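Local coordinates for alkyl hydroperoxide reductase AhpD (Legionella pneumophila, PDB 5DIK), which probably reduces alkyl hydroperoxides as an AhpD-like member of the carboxymuconolactone decarboxylase family, and may serve in the antioxidative response of the bacterium, at residues A[65-73]-A[104-115]; A[53-64]-A[76-85]. One frame throughout, in Å; residues are numbered along the deposited sequence.

Contact 1 (A[65-73]-A[104-115]); sequences VAKQCPGCI and PSLMYAAEALEA
CB of Gln68 sits over one face of the Tyr108 ring, a CH-pi contact 3.6 Å from the ring centroid, while the Gln68 amide runs nearly parallel to the ring (9° between planes) out past its CE2 rim. Gln68 has positive phi and closes helix 53-66 in a Schellman motif; its extended chain carries OE1 to within 3.5 Å of Pro104 CB, and NE2 hydrogen-bonds to the Lys67 carbonyl of a second subunit. At the ring's edge, CD1 of Ile73 sits 4.0 Å from CD1 of Tyr108. Val65 and Ile73 act as knobs in neighbouring holes of helix 102-120; the CG2 branch of Ile73, turned away from its own N, meets Ala112 CA at 3.5 Å. Glu111 OE1, buried beside Pro70, has no partner in the model. No direct hydrogen bond joins the segments; a water hydrogen-bonded to Val65 O, Gln68 OE1 and Ser105 OG bridges them. Cys69 and Cys72 form the CXXC pair of AhpD-like proteins; their disulfide is seen, but each has two conformers, one pairing with sulfurs beyond bonding distance. Helix 102-120 thus packs across the turn between helices 53-66 and 70-82, with helix 87-99 against Val65 and Ala112 and helix 12-30 beside Glu111 and Ala115.

Contact 2 (A[53-64]-A[76-85]); sequences KKTKELIAMALA and HSQTLVKLQA
A buried histidine-carboxylate hydrogen bond between His76 and Glu57 is set into an otherwise largely apolar helix pair. ND1 of His76 donates to OE1 of Glu57 over 2.9 Å, with an N-H...O angle of 150°. The donor approaches on the syn side of the carboxylate, tilted somewhat from both the carboxylate and the ring plane, which are turned 33° apart. Glu57 reaches this position by bending at chi2, which folds its chain across Thr79; CG2 of Thr79 packs 3.5 Å from CD of Glu57. Against one face of the imidazole, Ala60 CB lies over the centre, 3.7 Å from the ring centroid of His76, so the Glu57 bond at ND1 and this CH-pi contact together limit the ring's rotation. The spacing of Glu57 and His76 about the CXXC pair is consistent with the Glu, CXXC and His of the AhpD-type active site.

His76 is a knob among Glu57, Ala60, Met61 and Ala64; Leu80 is the other, seated among Lys54, Glu57, Leu58 and Met61. Its CD2 branch touches Glu57 CB at 3.5 Å and Leu58 CD2 at 3.7 Å, while CD1 turns to the methyl of Met61. That methyl, brought round by bends at chi2 and chi3, also meets Ser77. Near the helix end, CD1 of Leu83 packs 3.5 Å from CG of Glu57, and the aliphatic part of Lys54 runs along Ala85 before its amine forms a salt bridge with Glu89. Gln84 ends helix 70-82 in a Schellman motif.

The two helices form an antiparallel hairpin, their segment axes 9.5 Å apart at 158°. Helix 87-99 packs on Leu58, Met61 and Leu80, helix 102-120 touches Ser77, and Tyr99 of a neighbouring subunit packs on His76.

In the fold
Both contacts are mainly buried and draw on helices 53-66 and 70-82. Contact 2 pairs the two helices directly, whereas contact 1 sets helix 102-120 against the turn that joins them. They meet where Ala64 O probably accepts a hydrogen bond from Cys69 N and where Ala64 packs on Cys72, so the Cys69-Cys72 pair lies at their junction. Contact 2, nearer the centre of the chain, has a direct polar link between side chains; its more accessible residues lie chiefly toward the Lys53 and Gln84 end. Contact 1 relies on apolar packing and a bridging water, and its Gln68 and Tyr108 also engage another subunit, tying this region to the assembly.

Contact 1 (A[65-73]-A[104-115])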
loop_
_atom_site.group_PDB
_atom_site.type_symbol
_atom_site.label_atom_id
_atom_site.label_comp_id
_atom_site.label_asym_id
_atom_site.label_seq_id
_atom_site.Cartn_x
_atom_site.Cartn_y
_atom_site.Cartn_z
ATOM N N VAL A 65 -9.558 5.109 5.441
ATOM C CA VAL A 65 -8.487 5.656 6.247
ATOM C C VAL A 65 -7.230 4.820 6.008
ATOM O O VAL A 65 -6.132 5.378 5.749
ATOM C CB VAL A 65 -8.894 5.730 7.730
ATOM C CG1 VAL A 65 -7.710 5.968 8.661
ATOM C CG2 VAL A 65 -9.962 6.800 7.903
ATOM N N ALA A 66 -7.379 3.504 6.080
ATOM C CA ALA A 66 -6.228 2.617 5.877
ATOM C C ALA A 66 -5.617 2.777 4.498
ATOM O O ALA A 66 -4.415 2.724 4.369
ATOM C CB ALA A 66 -6.606 1.156 6.102
ATOM N N LYS A 67 -6.446 3.023 3.484
ATOM C CA LYS A 67 -6.002 3.272 2.125
ATOM C C LYS A 67 -5.580 4.740 1.862
ATOM O O LYS A 67 -5.177 5.065 0.753
ATOM C CB LYS A 67 -7.109 2.913 1.122
ATOM C CG LYS A 67 -7.473 1.428 1.067
ATOM C CD LYS A 67 -6.343 0.584 0.534
ATOM C CE LYS A 67 -6.171 0.646 -0.983
ATOM N NZ LYS A 67 -4.918 -0.084 -1.341
ATOM N N GLN A 68 -5.732 5.613 2.854
ATOM C CA GLN A 68 -5.260 7.003 2.752
ATOM C C GLN A 68 -5.837 7.692 1.528
ATOM O O GLN A 68 -5.137 8.385 0.818
ATOM C CB GLN A 68 -3.714 7.033 2.720
ATOM C CG GLN A 68 -3.114 6.308 3.909
ATOM C CD GLN A 68 -1.582 6.262 3.959
ATOM O OE1 GLN A 68 -1.023 5.611 4.838
ATOM N NE2 GLN A 68 -0.909 6.928 3.028
ATOM N N CYS A 69 -7.149 7.535 1.360
ATOM C CA CYS A 69 -7.840 7.987 0.188
ATOM C C CYS A 69 -8.825 9.134 0.554
ATOM O O CYS A 69 -9.902 8.882 1.042
ATOM C CB CYS A 69 -8.594 6.832 -0.442
ATOM S SG CYS A 69 -9.281 7.347 -2.030
ATOM N N PRO A 70 -8.411 10.394 0.339
ATOM C CA PRO A 70 -9.274 11.553 0.748
ATOM C C PRO A 70 -10.639 11.536 0.088
ATOM O O PRO A 70 -11.639 11.814 0.746
ATOM C CB PRO A 70 -8.468 12.777 0.289
ATOM C CG PRO A 70 -7.052 12.330 0.323
ATOM C CD PRO A 70 -7.106 10.873 -0.166
ATOM N N GLY A 71 -10.696 11.115 -1.168
ATOM C CA GLY A 71 -11.958 10.945 -1.854
ATOM C C GLY A 71 -12.900 9.983 -1.199
ATOM O O GLY A 71 -14.077 10.316 -0.962
ATOM N N CYS A 72 -12.396 8.777 -0.910
ATOM C CA CYS A 72 -13.153 7.760 -0.210
ATOM C C CYS A 72 -13.576 8.259 1.160
ATOM O O CYS A 72 -14.704 8.047 1.588
ATOM C CB CYS A 72 -12.269 6.536 0.010
ATOM S SG CYS A 72 -11.440 5.922 -1.477
ATOM N N ILE A 73 -12.663 8.951 1.832
ATOM C CA ILE A 73 -12.975 9.476 3.184
ATOM C C ILE A 73 -14.170 10.459 3.098
ATOM O O ILE A 73 -15.116 10.384 3.902
ATOM C CB ILE A 73 -11.737 10.119 3.842
ATOM C CG1 ILE A 73 -10.772 9.013 4.274
ATOM C CG2 ILE A 73 -12.119 10.935 5.089
ATOM C CD1 ILE A 73 -9.395 9.527 4.653
ATOM N N PRO A 104 0.590 6.848 10.226
ATOM C CA PRO A 104 -0.093 7.285 9.013
ATOM C C PRO A 104 -1.618 7.219 9.101
ATOM O O PRO A 104 -2.313 8.161 8.661
ATOM C CB PRO A 104 0.457 6.331 7.948
ATOM C CG PRO A 104 1.834 6.052 8.443
ATOM C CD PRO A 104 1.706 5.929 9.923
ATOM N N SER A 105 -2.131 6.163 9.733
ATOM C CA SER A 105 -3.568 6.051 9.915
ATOM C C SER A 105 -4.120 7.056 10.908
ATOM O O SER A 105 -5.222 7.535 10.721
ATOM C CB SER A 105 -3.984 4.643 10.298
ATOM O OG SER A 105 -3.754 3.786 9.190
ATOM N N LEU A 106 -3.337 7.428 11.886
ATOM C CA LEU A 106 -3.724 8.548 12.771
ATOM C C LEU A 106 -3.895 9.852 11.991
ATOM O O LEU A 106 -4.846 10.600 12.235
ATOM C CB LEU A 106 -2.707 8.701 13.890
ATOM C CG LEU A 106 -3.060 9.737 14.947
ATOM C CD1 LEU A 106 -4.352 9.347 15.655
ATOM C CD2 LEU A 106 -1.898 9.858 15.918
ATOM N N MET A 107 -3.013 10.117 11.032
ATOM C CA MET A 107 -3.123 11.303 10.160
ATOM C C MET A 107 -4.404 11.339 9.312
ATOM O O MET A 107 -5.087 12.370 9.216
ATOM C CB MET A 107 -1.938 11.410 9.204
ATOM C CG MET A 107 -0.564 11.396 9.840
ATOM S SD MET A 107 -0.217 12.796 10.964
ATOM C CE MET A 107 -0.683 12.160 12.545
ATOM N N TYR A 108 -4.764 10.204 8.714
ATOM C CA TYR A 108 -6.004 10.130 7.969
ATOM C C TYR A 108 -7.247 10.031 8.846
ATOM O O TYR A 108 -8.357 10.374 8.403
ATOM C CB TYR A 108 -5.926 9.010 6.886
ATOM C CG TYR A 108 -5.017 9.479 5.786
ATOM C CD1 TYR A 108 -5.494 10.273 4.759
ATOM C CD2 TYR A 108 -3.646 9.191 5.824
ATOM C CE1 TYR A 108 -4.660 10.750 3.776
ATOM C CE2 TYR A 108 -2.797 9.690 4.861
ATOM C CZ TYR A 108 -3.298 10.456 3.836
ATOM O OH TYR A 108 -2.443 10.927 2.859
ATOM N N ALA A 109 -7.092 9.562 10.081
ATOM C CA ALA A 109 -8.233 9.574 11.001
ATOM C C ALA A 109 -8.612 11.024 11.277
ATOM O O ALA A 109 -9.796 11.346 11.391
ATOM C CB ALA A 109 -7.895 8.837 12.281
ATOM N N ALA A 110 -7.605 11.885 11.392
ATOM C CA ALA A 110 -7.847 13.314 11.542
ATOM C C ALA A 110 -8.633 13.868 10.372
ATOM O O ALA A 110 -9.599 14.603 10.565
ATOM C CB ALA A 110 -6.544 14.074 11.721
ATOM N N GLU A 111 -8.272 13.480 9.155
ATOM C CA GLU A 111 -9.028 13.862 7.966
ATOM C C GLU A 111 -10.457 13.345 8.008
ATOM O O GLU A 111 -11.395 14.064 7.631
ATOM C CB GLU A 111 -8.354 13.335 6.677
ATOM C CG GLU A 111 -7.030 13.990 6.370
ATOM C CD GLU A 111 -6.730 14.088 4.872
ATOM O OE1 GLU A 111 -7.541 13.618 4.011
ATOM O OE2 GLU A 111 -5.664 14.656 4.542
ATOM N N ALA A 112 -10.649 12.093 8.444
ATOM C CA ALA A 112 -11.996 11.555 8.534
ATOM C C ALA A 112 -12.902 12.354 9.528
ATOM O O ALA A 112 -14.089 12.531 9.295
ATOM C CB ALA A 112 -11.962 10.098 8.936
ATOM N N LEU A 113 -12.339 12.747 10.657
ATOM C CA LEU A 113 -13.118 13.489 11.654
ATOM C C LEU A 113 -13.490 14.856 11.056
ATOM O O LEU A 113 -14.622 15.287 11.184
ATOM C CB LEU A 113 -12.335 13.676 12.933
ATOM C CG LEU A 113 -13.113 14.407 14.040
ATOM C CD1 LEU A 113 -14.399 13.672 14.386
ATOM C CD2 LEU A 113 -12.255 14.560 15.269
ATOM N N GLU A 114 -12.546 15.502 10.385
ATOM C CA GLU A 114 -12.814 16.768 9.693
ATOM C C GLU A 114 -13.946 16.630 8.678
ATOM O O GLU A 114 -14.866 17.452 8.666
ATOM C CB GLU A 114 -11.548 17.319 9.018
ATOM C CG GLU A 114 -11.750 18.637 8.278
ATOM C CD GLU A 114 -10.522 19.076 7.491
ATOM O OE1 GLU A 114 -9.394 18.715 7.865
ATOM O OE2 GLU A 114 -10.681 19.801 6.491
ATOM N N ALA A 115 -13.912 15.570 7.865
ATOM C CA ALA A 115 -14.960 15.301 6.885
ATOM C C ALA A 115 -16.326 15.058 7.512
ATOM O O ALA A 115 -17.328 15.627 7.068
ATOM C CB ALA A 115 -14.587 14.112 5.986
HETATM O O HOH W 1 -3.507 4.886 6.748
#

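Contact 2 (A[53-64]-A[76-85])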
loop_
_atom_site.group_PDB
_atom_site.type_symbol
_atom_site.label_atom_id
_atom_site.label_comp_id
_atom_site.label_asym_id
_atom_site.label_seq_id
_atom_site.Cartn_x
_atom_site.Cartn_y
_atom_site.Cartn_z
ATOM N N LYS A 53 -26.528 -1.460 7.048
ATOM C CA LYS A 53 -25.837 -0.562 6.136
ATOM C C LYS A 53 -24.893 0.359 6.892
ATOM O O LYS A 53 -23.797 0.613 6.434
ATOM C CB LYS A 53 -26.809 0.297 5.351
ATOM C CG LYS A 53 -27.540 -0.408 4.235
ATOM C CD LYS A 53 -28.453 0.595 3.519
ATOM C CE LYS A 53 -28.934 0.091 2.168
ATOM N NZ LYS A 53 -27.826 -0.114 1.196
ATOM N N LYS A 54 -25.312 0.859 8.054
ATOM C CA LYS A 54 -24.440 1.754 8.834
ATOM C C LYS A 54 -23.141 1.050 9.254
ATOM O O LYS A 54 -22.061 1.623 9.173
ATOM C CB LYS A 54 -25.175 2.257 10.082
ATOM C CG LYS A 54 -24.342 3.175 10.972
ATOM C CD LYS A 54 -25.093 3.485 12.259
ATOM C CE LYS A 54 -25.057 2.310 13.218
ATOM N NZ LYS A 54 -26.017 2.562 14.318
ATOM N N THR A 55 -23.261 -0.179 9.724
ATOM C CA THR A 55 -22.099 -0.971 10.107
ATOM C C THR A 55 -21.161 -1.176 8.926
ATOM O O THR A 55 -19.946 -1.064 9.091
ATOM C CB THR A 55 -22.499 -2.327 10.711
ATOM O OG1 THR A 55 -23.290 -2.099 11.874
ATOM C CG2 THR A 55 -21.281 -3.156 11.126
ATOM N N LYS A 56 -21.722 -1.543 7.760
ATOM C CA LYS A 56 -20.944 -1.686 6.543
ATOM C C LYS A 56 -20.250 -0.395 6.150
ATOM O O LYS A 56 -19.078 -0.419 5.739
ATOM C CB LYS A 56 -21.782 -2.225 5.385
ATOM C CG LYS A 56 -22.150 -3.672 5.594
ATOM C CD LYS A 56 -22.839 -4.242 4.385
ATOM C CE LYS A 56 -23.361 -5.632 4.705
ATOM N NZ LYS A 56 -23.809 -6.277 3.471
ATOM N N GLU A 57 -20.907 0.747 6.336
ATOM C CA GLU A 57 -20.234 2.000 6.052
ATOM C C GLU A 57 -19.120 2.350 7.024
ATOM O O GLU A 57 -18.187 3.055 6.624
ATOM C CB GLU A 57 -21.195 3.202 6.029
ATOM C CG GLU A 57 -21.948 3.298 4.745
ATOM C CD GLU A 57 -21.073 3.504 3.515
ATOM O OE1 GLU A 57 -20.247 4.431 3.455
ATOM O OE2 GLU A 57 -21.319 2.778 2.560
ATOM N N LEU A 58 -19.255 1.951 8.291
ATOM C CA LEU A 58 -18.187 2.100 9.248
ATOM C C LEU A 58 -16.966 1.285 8.784
ATOM O O LEU A 58 -15.828 1.759 8.873
ATOM C CB LEU A 58 -18.638 1.716 10.658
ATOM C CG LEU A 58 -19.619 2.706 11.291
ATOM C CD1 LEU A 58 -20.227 2.130 12.542
ATOM C CD2 LEU A 58 -18.943 4.042 11.590
ATOM N N ILE A 59 -17.202 0.084 8.263
ATOM C CA ILE A 59 -16.128 -0.720 7.687
ATOM C C ILE A 59 -15.494 -0.008 6.495
ATOM O O ILE A 59 -14.261 0.074 6.406
ATOM C CB ILE A 59 -16.627 -2.118 7.286
ATOM C CG1 ILE A 59 -17.033 -2.895 8.543
ATOM C CG2 ILE A 59 -15.566 -2.885 6.484
ATOM C CD1 ILE A 59 -17.874 -4.119 8.221
ATOM N N ALA A 60 -16.315 0.551 5.614
ATOM C CA ALA A 60 -15.806 1.304 4.457
ATOM C C ALA A 60 -14.948 2.487 4.909
ATOM O O ALA A 60 -13.915 2.752 4.311
ATOM C CB ALA A 60 -16.938 1.777 3.565
ATOM N N MET A 61 -15.366 3.173 5.966
ATOM C CA MET A 61 -14.593 4.333 6.486
ATOM C C MET A 61 -13.237 3.898 7.029
ATOM O O MET A 61 -12.231 4.536 6.743
ATOM C CB MET A 61 -15.358 5.080 7.564
ATOM C CG MET A 61 -14.549 6.232 8.177
ATOM S SD MET A 61 -14.001 7.451 6.952
ATOM C CE MET A 61 -15.607 8.230 6.828
ATOM N N ALA A 62 -13.207 2.808 7.781
ATOM C CA ALA A 62 -11.936 2.246 8.232
ATOM C C ALA A 62 -10.993 1.932 7.087
ATOM O O ALA A 62 -9.800 2.279 7.153
ATOM C CB ALA A 62 -12.147 1.015 9.092
ATOM N N LEU A 63 -11.522 1.306 6.040
ATOM C CA LEU A 63 -10.751 0.961 4.855
ATOM C C LEU A 63 -10.267 2.202 4.100
ATOM O O LEU A 63 -9.145 2.243 3.605
ATOM C CB LEU A 63 -11.612 0.095 3.909
ATOM C CG LEU A 63 -11.852 -1.324 4.376
ATOM C CD1 LEU A 63 -13.008 -1.984 3.631
ATOM C CD2 LEU A 63 -10.611 -2.138 4.147
ATOM N N ALA A 64 -11.124 3.214 4.017
ATOM C CA ALA A 64 -10.737 4.481 3.409
ATOM C C ALA A 64 -9.572 5.177 4.105
ATOM O O ALA A 64 -8.715 5.770 3.436
ATOM C CB ALA A 64 -11.949 5.415 3.322
ATOM N N HIS A 76 -17.540 8.415 2.077
ATOM C CA HIS A 76 -18.039 7.575 3.150
ATOM C C HIS A 76 -18.457 8.370 4.399
ATOM O O HIS A 76 -19.393 7.959 5.082
ATOM C CB HIS A 76 -17.054 6.442 3.462
ATOM C CG HIS A 76 -16.901 5.506 2.307
ATOM N ND1 HIS A 76 -17.975 4.835 1.755
ATOM C CD2 HIS A 76 -15.839 5.211 1.533
ATOM C CE1 HIS A 76 -17.574 4.133 0.712
ATOM N NE2 HIS A 76 -16.276 4.327 0.564
ATOM N N SER A 77 -17.805 9.506 4.656
ATOM C CA SER A 77 -18.248 10.460 5.707
ATOM C C SER A 77 -19.665 10.955 5.479
ATOM O O SER A 77 -20.504 10.979 6.379
ATOM C CB SER A 77 -17.342 11.689 5.712
ATOM O OG SER A 77 -16.218 11.372 6.465
ATOM N N GLN A 78 -19.902 11.368 4.252
ATOM C CA GLN A 78 -21.196 11.876 3.833
ATOM C C GLN A 78 -22.290 10.821 4.004
ATOM O O GLN A 78 -23.366 11.090 4.556
ATOM C CB GLN A 78 -21.068 12.352 2.392
ATOM C CG GLN A 78 -22.275 13.002 1.798
ATOM C CD GLN A 78 -21.974 13.513 0.404
ATOM O OE1 GLN A 78 -21.408 12.800 -0.429
ATOM N NE2 GLN A 78 -22.334 14.768 0.144
ATOM N N THR A 79 -22.003 9.600 3.567
ATOM C CA THR A 79 -22.929 8.498 3.755
ATOM C C THR A 79 -23.159 8.185 5.257
ATOM O O THR A 79 -24.277 7.892 5.657
ATOM C CB THR A 79 -22.419 7.254 2.994
ATOM O OG1 THR A 79 -22.269 7.601 1.624
ATOM C CG2 THR A 79 -23.380 6.122 3.085
ATOM N N LEU A 80 -22.106 8.206 6.075
ATOM C CA LEU A 80 -22.267 7.928 7.507
ATOM C C LEU A 80 -23.229 8.941 8.164
ATOM O O LEU A 80 -24.058 8.569 8.995
ATOM C CB LEU A 80 -20.947 7.968 8.236
ATOM C CG LEU A 80 -20.041 6.751 8.057
ATOM C CD1 LEU A 80 -18.737 7.058 8.767
ATOM C CD2 LEU A 80 -20.646 5.476 8.591
ATOM N N VAL A 81 -23.107 10.202 7.776
ATOM C CA VAL A 81 -24.047 11.226 8.263
ATOM C C VAL A 81 -25.470 10.889 7.813
ATOM O O VAL A 81 -26.406 10.861 8.621
ATOM C CB VAL A 81 -23.643 12.615 7.788
ATOM C CG1 VAL A 81 -24.746 13.640 8.086
ATOM C CG2 VAL A 81 -22.339 13.006 8.452
ATOM N N LYS A 82 -25.628 10.564 6.539
ATOM C CA LYS A 82 -26.931 10.124 6.033
ATOM C C LYS A 82 -27.508 8.916 6.772
ATOM O O LYS A 82 -28.709 8.853 7.007
ATOM C CB LYS A 82 -26.846 9.829 4.541
ATOM C CG LYS A 82 -28.197 9.566 3.905
ATOM C CD LYS A 82 -28.056 9.193 2.442
ATOM C CE LYS A 82 -29.426 8.943 1.830
ATOM N NZ LYS A 82 -29.323 8.707 0.362
ATOM N N LEU A 83 -26.663 7.956 7.141
ATOM C CA LEU A 83 -27.108 6.757 7.850
ATOM C C LEU A 83 -27.197 6.943 9.375
ATOM O O LEU A 83 -27.378 5.980 10.089
ATOM C CB LEU A 83 -26.187 5.583 7.521
ATOM C CG LEU A 83 -26.248 5.086 6.082
ATOM C CD1 LEU A 83 -25.185 4.034 5.830
ATOM C CD2 LEU A 83 -27.627 4.535 5.764
ATOM N N GLN A 84 -27.038 8.179 9.841
ATOM C CA GLN A 84 -27.129 8.547 11.248
ATOM C C GLN A 84 -26.140 7.816 12.167
ATOM O O GLN A 84 -26.431 7.514 13.327
ATOM C CB GLN A 84 -28.594 8.411 11.741
ATOM C CG GLN A 84 -29.581 9.201 10.892
ATOM C CD GLN A 84 -31.021 8.998 11.336
ATOM O OE1 GLN A 84 -31.292 8.372 12.361
ATOM N NE2 GLN A 84 -31.946 9.509 10.560
ATOM N N ALA A 85 -24.939 7.585 11.662
ATOM C CA ALA A 85 -23.850 7.123 12.516
ATOM C C ALA A 85 -23.529 8.200 13.541
ATOM O O ALA A 85 -23.550 9.382 13.224
ATOM C CB ALA A 85 -22.606 6.830 11.669
#